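Long-range contact in oxidoreductase NdmD (Pseudomonas putida, PDB 6ICM), which oxidises NADH and passes the electrons to the N-demethylases NdmA and NdmB in caffeine degradation, this chain being its [2Fe-2S] plant-type ferredoxin domain: residues D[46-51]-D[82-87]. Coordinates in Å, arbitrary orientation, origin at the centre of the assembly. Residues are numbered along the deposited sequence.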
loop_
_atom_site.group_PDB
_atom_site.type_symbol
_atom_site.label_atom_id
_atom_site.label_comp_id
_atom_site.label_asym_id
_atom_site.label_seq_id
_atom_site.Cartn_x
_atom_site.Cartn_y
_atom_site.Cartn_z
ATOM N N THR D 46 -54.306 9.528 10.150
ATOM C CA THR D 46 -55.453 8.654 10.316
ATOM C C THR D 46 -56.582 9.213 9.466
ATOM O O THR D 46 -56.591 10.405 9.127
ATOM C CB THR D 46 -55.890 8.520 11.789
ATOM O OG1 THR D 46 -56.814 9.549 12.124
ATOM C CG2 THR D 46 -54.727 8.668 12.705
ATOM N N PRO D 47 -57.523 8.369 9.065
ATOM C CA PRO D 47 -58.525 8.804 8.095
ATOM C C PRO D 47 -59.824 9.217 8.757
ATOM O O PRO D 47 -60.171 8.713 9.823
ATOM C CB PRO D 47 -58.692 7.561 7.223
ATOM C CG PRO D 47 -58.511 6.466 8.167
ATOM C CD PRO D 47 -57.510 6.908 9.198
ATOM N N VAL D 48 -60.545 10.133 8.124
ATOM C CA VAL D 48 -61.748 10.723 8.686
ATOM C C VAL D 48 -62.926 10.373 7.785
ATOM O O VAL D 48 -62.811 10.427 6.550
ATOM C CB VAL D 48 -61.581 12.243 8.821
ATOM C CG1 VAL D 48 -62.877 12.890 9.255
ATOM C CG2 VAL D 48 -60.428 12.543 9.774
ATOM N N VAL D 49 -64.042 9.988 8.403
ATOM C CA VAL D 49 -65.313 9.832 7.689
ATOM C C VAL D 49 -66.134 11.114 7.735
ATOM O O VAL D 49 -66.562 11.628 6.698
ATOM C CB VAL D 49 -66.114 8.640 8.251
ATOM C CG1 VAL D 49 -67.243 8.323 7.318
ATOM C CG2 VAL D 49 -65.212 7.438 8.410
ATOM N N SER D 50 -66.353 11.654 8.932
ATOM C CA SER D 50 -67.198 12.823 9.126
ATOM C C SER D 50 -66.506 13.801 10.065
ATOM O O SER D 50 -65.531 13.469 10.739
ATOM C CB SER D 50 -68.562 12.434 9.708
ATOM O OG SER D 50 -68.487 12.343 11.120
ATOM N N GLY D 51 -67.035 15.007 10.124
ATOM C CA GLY D 51 -66.545 15.975 11.081
ATOM C C GLY D 51 -65.797 17.099 10.398
ATOM O O GLY D 51 -65.226 16.932 9.310
ATOM N N LYS D 82 -68.608 16.443 16.949
ATOM C CA LYS D 82 -68.273 15.041 16.765
ATOM C C LYS D 82 -67.335 14.905 15.571
ATOM O O LYS D 82 -67.326 15.751 14.670
ATOM C CB LYS D 82 -69.531 14.182 16.540
ATOM C CG LYS D 82 -69.374 12.735 16.976
ATOM C CD LYS D 82 -70.522 11.857 16.493
ATOM C CE LYS D 82 -70.534 10.507 17.213
ATOM N NZ LYS D 82 -71.056 10.627 18.614
ATOM N N ILE D 83 -66.541 13.836 15.578
ATOM C CA ILE D 83 -65.645 13.484 14.475
ATOM C C ILE D 83 -65.557 11.965 14.420
ATOM O O ILE D 83 -65.396 11.318 15.453
ATOM C CB ILE D 83 -64.237 14.114 14.646
ATOM C CG1 ILE D 83 -63.237 13.526 13.633
ATOM C CG2 ILE D 83 -63.723 13.966 16.086
ATOM C CD1 ILE D 83 -61.816 14.028 13.788
ATOM N N VAL D 84 -65.670 11.373 13.237
ATOM C CA VAL D 84 -65.605 9.913 13.143
ATOM C C VAL D 84 -64.365 9.514 12.358
ATOM O O VAL D 84 -64.203 9.906 11.194
ATOM C CB VAL D 84 -66.870 9.319 12.512
ATOM C CG1 VAL D 84 -66.813 7.804 12.587
ATOM C CG2 VAL D 84 -68.081 9.826 13.232
ATOM N N LEU D 85 -63.501 8.734 12.998
ATOM C CA LEU D 85 -62.298 8.208 12.373
ATOM C C LEU D 85 -62.544 6.781 11.922
ATOM O O LEU D 85 -63.117 5.982 12.664
ATOM C CB LEU D 85 -61.103 8.243 13.325
ATOM C CG LEU D 85 -60.945 9.469 14.214
ATOM C CD1 LEU D 85 -59.725 9.243 15.072
ATOM C CD2 LEU D 85 -60.813 10.728 13.397
ATOM N N ASP D 86 -62.086 6.466 10.716
ATOM C CA ASP D 86 -62.377 5.196 10.063
ATOM C C ASP D 86 -61.337 4.160 10.516
ATOM O O ASP D 86 -60.436 3.744 9.776
ATOM C CB ASP D 86 -62.415 5.410 8.554
ATOM C CG ASP D 86 -62.712 4.145 7.775
ATOM O OD1 ASP D 86 -63.235 3.169 8.364
ATOM O OD2 ASP D 86 -62.408 4.137 6.558
ATOM N N LEU D 87 -61.483 3.751 11.783
ATOM C CA LEU D 87 -60.545 2.818 12.422
ATOM C C LEU D 87 -61.213 1.760 13.308
ATOM O O LEU D 87 -62.247 2.016 13.926
ATOM C CB LEU D 87 -59.510 3.594 13.256
ATOM C CG LEU D 87 -58.343 4.248 12.501
ATOM C CD1 LEU D 87 -57.655 5.234 13.390
ATOM C CD2 LEU D 87 -57.335 3.221 11.988
#
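Three backbone hydrogen bonds join residues 46-51 to the C-terminal residues 82-87, which pair with them in an antiparallel sense, the short strand axes splayed to 123°. Val49 N donates to Val84 O (2.8 Å) and Asp86 N to Pro47 O (3.1 Å); Val84 N to Ser50 O, at 3.3 Å, is the longest of the three, and the pairing loosens there. Pro47 O also receives a CA-H...O contact from Leu85 CA (3.4 Å). Val49 and Ser50 both face Val84, a classic beta bulge: the phi/psi of Val49 (-92/-52) leaves the extended region, and the chain turns a corner there. Val48 and Leu85 form a non-hydrogen-bonded pair, CA to CA 4.5 Å. Gly51 closes the far end at positive phi, its CA 4.3 Å from Ile83 CA; a CB here would clash with that atom. At the other end Asp86 centres an inverse gamma turn with a weak Leu87 N to Leu85 O bond (2.9 Å).

Val48 and Leu85 point to the buried face, where Val48 CG2 meets Leu85 CD2 (4.1 Å) and Val48 CG1 meets Ile83 CG1 (4.4 Å). On the other face Ser50 OG lies 3.3 Å from Val84 CG2. At the corner, Val49 CG2 rests 3.5 Å from Asp86 CB. Pro47 CD touches Leu87 CG (4.3 Å).

The pairing ties the C-terminal strand of the ferredoxin fold to the cluster side of the domain: Thr46 follows shortly after Cys44, a probable cluster ligand, and its side chain lies about 8 Å from the [2Fe-2S] cluster. Strand 46-48 pairs with strand 70-71, Leu53 packs on Val48 and Ile83, and strand 82-85 runs parallel to strand 3-6, with backbone hydrogen bonding between Ile83 and Leu6.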